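Local coordinates for protein pseudopodium-enriched atypical kinase 1 (Homo sapiens, PDB 6BHC) that is a kinase-fold pseudokinase with an unusual catalytic cleft that dimerizes in a novel way and probably acts in signalling rather than by phosphate transfer, at residues C181-E192 against I343-L354. The protein carries 1 engineered substitution. Residues are numbered along the deposited sequence; the frame is centred on the assembly and turned at random.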
loop_
_atom_site.group_PDB
_atom_site.type_symbol
_atom_site.label_atom_id
_atom_site.label_comp_id
_atom_site.label_asym_id
_atom_site.label_seq_id
_atom_site.Cartn_x
_atom_site.Cartn_y
_atom_site.Cartn_z
ATOM N N CYS A 181 -10.590 -19.850 -15.546
ATOM C CA CYS A 181 -9.994 -18.716 -16.248
ATOM C C CYS A 181 -8.650 -18.332 -15.642
ATOM O O CYS A 181 -7.718 -17.963 -16.367
ATOM C CB CYS A 181 -10.947 -17.520 -16.230
ATOM S SG CYS A 181 -12.451 -17.732 -17.215
ATOM N N LEU A 182 -8.529 -18.410 -14.314
ATOM C CA LEU A 182 -7.273 -18.045 -13.666
ATOM C C LEU A 182 -6.171 -19.047 -13.983
ATOM O O LEU A 182 -5.012 -18.660 -14.177
ATOM C CB LEU A 182 -7.477 -17.923 -12.157
ATOM C CG LEU A 182 -8.080 -16.600 -11.686
ATOM C CD1 LEU A 182 -8.466 -16.674 -10.218
ATOM C CD2 LEU A 182 -7.102 -15.457 -11.928
ATOM N N LEU A 183 -6.505 -20.338 -14.037
ATOM C CA LEU A 183 -5.512 -21.334 -14.424
ATOM C C LEU A 183 -5.138 -21.192 -15.894
ATOM O O LEU A 183 -3.959 -21.293 -16.253
ATOM C CB LEU A 183 -6.031 -22.742 -14.135
ATOM C CG LEU A 183 -6.279 -23.075 -12.663
ATOM C CD1 LEU A 183 -6.673 -24.537 -12.501
ATOM C CD2 LEU A 183 -5.054 -22.746 -11.822
ATOM N N LEU A 184 -6.128 -20.955 -16.759
ATOM C CA LEU A 184 -5.840 -20.771 -18.177
ATOM C C LEU A 184 -5.002 -19.524 -18.418
ATOM O O LEU A 184 -4.166 -19.504 -19.330
ATOM C CB LEU A 184 -7.145 -20.700 -18.972
ATOM C CG LEU A 184 -7.951 -21.996 -19.099
ATOM C CD1 LEU A 184 -9.293 -21.733 -19.770
ATOM C CD2 LEU A 184 -7.163 -23.048 -19.866
ATOM N N LEU A 185 -5.209 -18.478 -17.614
ATOM C CA LEU A 185 -4.407 -17.266 -17.747
ATOM C C LEU A 185 -2.942 -17.537 -17.430
ATOM O O LEU A 185 -2.047 -17.030 -18.115
ATOM C CB LEU A 185 -4.962 -16.172 -16.835
ATOM C CG LEU A 185 -4.277 -14.809 -16.921
ATOM C CD1 LEU A 185 -4.372 -14.275 -18.334
ATOM C CD2 LEU A 185 -4.894 -13.831 -15.935
ATOM N N GLN A 186 -2.676 -18.331 -16.390
ATOM C CA GLN A 186 -1.296 -18.682 -16.070
ATOM C C GLN A 186 -0.684 -19.562 -17.153
ATOM O O GLN A 186 0.507 -19.439 -17.459
ATOM C CB GLN A 186 -1.232 -19.383 -14.715
ATOM C CG GLN A 186 -1.736 -18.545 -13.557
ATOM C CD GLN A 186 -1.636 -19.274 -12.236
ATOM O OE1 GLN A 186 -0.543 -19.591 -11.766
ATOM N NE2 GLN A 186 -2.782 -19.554 -11.630
ATOM N N LEU A 187 -1.482 -20.456 -17.742
ATOM C CA LEU A 187 -0.988 -21.289 -18.832
ATOM C C LEU A 187 -0.569 -20.436 -20.021
ATOM O O LEU A 187 0.501 -20.645 -20.605
ATOM C CB LEU A 187 -2.055 -22.304 -19.248
ATOM C CG LEU A 187 -1.721 -23.158 -20.474
ATOM C CD1 LEU A 187 -0.470 -23.992 -20.233
ATOM C CD2 LEU A 187 -2.896 -24.049 -20.855
ATOM N N CYS A 188 -1.405 -19.463 -20.395
ATOM C CA CYS A 188 -1.060 -18.585 -21.508
ATOM C C CYS A 188 0.213 -17.801 -21.218
ATOM O O CYS A 188 1.022 -17.565 -22.123
ATOM C CB CYS A 188 -2.225 -17.643 -21.812
ATOM S SG CYS A 188 -3.701 -18.499 -22.422
ATOM N N SER A 189 0.414 -17.402 -19.960
ATOM C CA SER A 189 1.634 -16.688 -19.597
ATOM C C SER A 189 2.865 -17.555 -19.831
ATOM O O SER A 189 3.860 -17.096 -20.403
ATOM C CB SER A 189 1.561 -16.235 -18.139
ATOM O OG SER A 189 0.492 -15.324 -17.942
ATOM N N GLY A 190 2.813 -18.816 -19.398
ATOM C CA GLY A 190 3.941 -19.707 -19.616
ATOM C C GLY A 190 4.153 -20.034 -21.081
ATOM O O GLY A 190 5.293 -20.138 -21.542
ATOM N N LEU A 191 3.062 -20.204 -21.834
ATOM C CA LEU A 191 3.190 -20.454 -23.266
ATOM C C LEU A 191 3.715 -19.224 -23.995
ATOM O O LEU A 191 4.475 -19.348 -24.961
ATOM C CB LEU A 191 1.845 -20.889 -23.849
ATOM C CG LEU A 191 1.314 -22.248 -23.388
ATOM C CD1 LEU A 191 -0.046 -22.527 -24.008
ATOM C CD2 LEU A 191 2.303 -23.356 -23.728
ATOM N N GLU A 192 3.321 -18.030 -23.547
ATOM C CA GLU A 192 3.864 -16.804 -24.122
ATOM C C GLU A 192 5.362 -16.695 -23.871
ATOM O O GLU A 192 6.085 -16.084 -24.666
ATOM C CB GLU A 192 3.128 -15.595 -23.540
ATOM C CG GLU A 192 3.431 -14.270 -24.217
ATOM C CD GLU A 192 2.701 -13.107 -23.565
ATOM O OE1 GLU A 192 2.461 -13.165 -22.339
ATOM O OE2 GLU A 192 2.363 -12.140 -24.279
ATOM N N ILE A 343 -1.572 -16.912 -28.802
ATOM C CA ILE A 343 -1.704 -17.171 -27.373
ATOM C C ILE A 343 -1.715 -15.876 -26.569
ATOM O O ILE A 343 -2.186 -15.865 -25.426
ATOM C CB ILE A 343 -0.588 -18.118 -26.889
ATOM C CG1 ILE A 343 -1.056 -18.918 -25.671
ATOM C CG2 ILE A 343 0.681 -17.342 -26.560
ATOM C CD1 ILE A 343 -2.159 -19.911 -25.976
ATOM N N SER A 344 -1.212 -14.776 -27.137
ATOM C CA SER A 344 -1.315 -13.483 -26.470
ATOM C C SER A 344 -2.710 -12.888 -26.613
ATOM O O SER A 344 -3.141 -12.118 -25.747
ATOM C CB SER A 344 -0.273 -12.514 -27.025
ATOM O OG SER A 344 1.040 -12.952 -26.724
ATOM N N ASP A 345 -3.417 -13.223 -27.692
ATOM C CA ASP A 345 -4.813 -12.819 -27.815
ATOM C C ASP A 345 -5.691 -13.606 -26.851
ATOM O O ASP A 345 -6.614 -13.048 -26.248
ATOM C CB ASP A 345 -5.289 -13.008 -29.255
ATOM C CG ASP A 345 -4.445 -12.239 -30.253
ATOM O OD1 ASP A 345 -3.977 -11.134 -29.908
ATOM O OD2 ASP A 345 -4.246 -12.744 -31.379
ATOM N N ALA A 346 -5.413 -14.904 -26.695
ATOM C CA ALA A 346 -6.126 -15.702 -25.705
ATOM C C ALA A 346 -5.920 -15.147 -24.304
ATOM O O ALA A 346 -6.847 -15.147 -23.485
ATOM C CB ALA A 346 -5.672 -17.160 -25.776
ATOM N N LYS A 347 -4.708 -14.670 -24.010
ATOM C CA LYS A 347 -4.455 -14.050 -22.715
ATOM C C LYS A 347 -5.332 -12.821 -22.517
ATOM O O LYS A 347 -5.911 -12.632 -21.443
ATOM C CB LYS A 347 -2.974 -13.688 -22.592
ATOM C CG LYS A 347 -2.573 -13.131 -21.237
ATOM C CD LYS A 347 -1.061 -13.044 -21.101
ATOM C CE LYS A 347 -0.653 -12.665 -19.687
ATOM N NZ LYS A 347 0.827 -12.665 -19.528
ATOM N N GLY A 348 -5.450 -11.981 -23.545
ATOM C CA GLY A 348 -6.285 -10.799 -23.431
ATOM C C GLY A 348 -7.751 -11.119 -23.243
ATOM O O GLY A 348 -8.458 -10.398 -22.539
ATOM N N ILE A 349 -8.228 -12.198 -23.863
ATOM C CA ILE A 349 -9.604 -12.628 -23.654
ATOM C C ILE A 349 -9.804 -13.075 -22.211
ATOM O O ILE A 349 -10.765 -12.671 -21.547
ATOM C CB ILE A 349 -9.970 -13.742 -24.651
ATOM C CG1 ILE A 349 -9.985 -13.191 -26.080
ATOM C CG2 ILE A 349 -11.311 -14.370 -24.294
ATOM C CD1 ILE A 349 -10.409 -14.197 -27.125
ATOM N N LEU A 350 -8.884 -13.899 -21.698
ATOM C CA LEU A 350 -8.993 -14.369 -20.321
ATOM C C LEU A 350 -8.925 -13.213 -19.333
ATOM O O LEU A 350 -9.665 -13.190 -18.343
ATOM C CB LEU A 350 -7.894 -15.390 -20.034
ATOM C CG LEU A 350 -8.038 -16.721 -20.772
ATOM C CD1 LEU A 350 -6.753 -17.524 -20.694
ATOM C CD2 LEU A 350 -9.203 -17.516 -20.202
ATOM N N GLN A 351 -8.043 -12.243 -19.584
ATOM C CA GLN A 351 -7.997 -11.053 -18.740
ATOM C C GLN A 351 -9.311 -10.287 -18.800
ATOM O O GLN A 351 -9.774 -9.747 -17.787
ATOM C CB GLN A 351 -6.835 -10.158 -19.164
ATOM C CG GLN A 351 -5.464 -10.744 -18.881
ATOM C CD GLN A 351 -4.356 -9.996 -19.591
ATOM O OE1 GLN A 351 -4.562 -9.430 -20.665
ATOM N NE2 GLN A 351 -3.169 -9.988 -18.994
ATOM N N CYS A 352 -9.932 -10.233 -19.980
ATOM C CA CYS A 352 -11.198 -9.523 -20.113
ATOM C C CYS A 352 -12.319 -10.237 -19.366
ATOM O O CYS A 352 -13.173 -9.587 -18.753
ATOM C CB CYS A 352 -11.561 -9.357 -21.587
ATOM S SG CYS A 352 -13.135 -8.515 -21.851
ATOM N N LEU A 353 -12.340 -11.572 -19.409
ATOM C CA LEU A 353 -13.375 -12.308 -18.691
ATOM C C LEU A 353 -13.213 -12.181 -17.181
ATOM O O LEU A 353 -14.208 -12.210 -16.447
ATOM C CB LEU A 353 -13.359 -13.782 -19.102
ATOM C CG LEU A 353 -13.610 -14.107 -20.576
ATOM C CD1 LEU A 353 -13.589 -15.613 -20.809
ATOM C CD2 LEU A 353 -14.924 -13.506 -21.051
ATOM N N LEU A 354 -11.978 -12.035 -16.701
ATOM C CA LEU A 354 -11.731 -11.963 -15.265
ATOM C C LEU A 354 -11.970 -10.560 -14.718
ATOM O O LEU A 354 -12.689 -10.388 -13.728
ATOM C CB LEU A 354 -10.305 -12.423 -14.961
ATOM C CG LEU A 354 -10.062 -13.924 -15.111
ATOM C CD1 LEU A 354 -8.577 -14.220 -15.219
ATOM C CD2 LEU A 354 -10.673 -14.666 -13.931
#
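Leu-350 pushes its branched end into helix 181-192 between Cys-181, Leu-184, Leu-185 and Cys-188, its CD1 lying 3.6 Å from Cys-188 SG and against the backbone carbonyl of Leu-184. The exchange is mutual: Leu-185 and Cys-188 are knobs in the facing helix, and Leu-185 CD1 packs 3.6 Å from Lys-347 CG. Lys-347 is a knob as well. With CG anti to the backbone N (chi1 -176°) and the chain extended beyond it, its methylenes run past Leu-185 and Cys-188 and deliver NZ to Glu-192 OE1 in a salt bridge of 3.3 Å. In one of the two conformers of Ser-189, OG accepts from NZ and donates to Leu-185 O, while Ser-344 OG meets Glu-192 OE2 from above the carboxylate plane. A methionine in place of Lys-347 would probably leave Glu-192 OE1 without its cationic mate. At the two ends, Ile-343 covers Leu-191 and Leu-354 closes over Cys-181 and Leu-182. The helices, nearly antiparallel at 154°, form part of the helical C-lobe core of the kinase fold, where helix 277-289 packs on Leu-184 and Leu-191 and helix 322-332 on Cys-181, Ala-346 and Leu-350. Helix 420-430, near the C-terminus, covers Ile-349 and Cys-352.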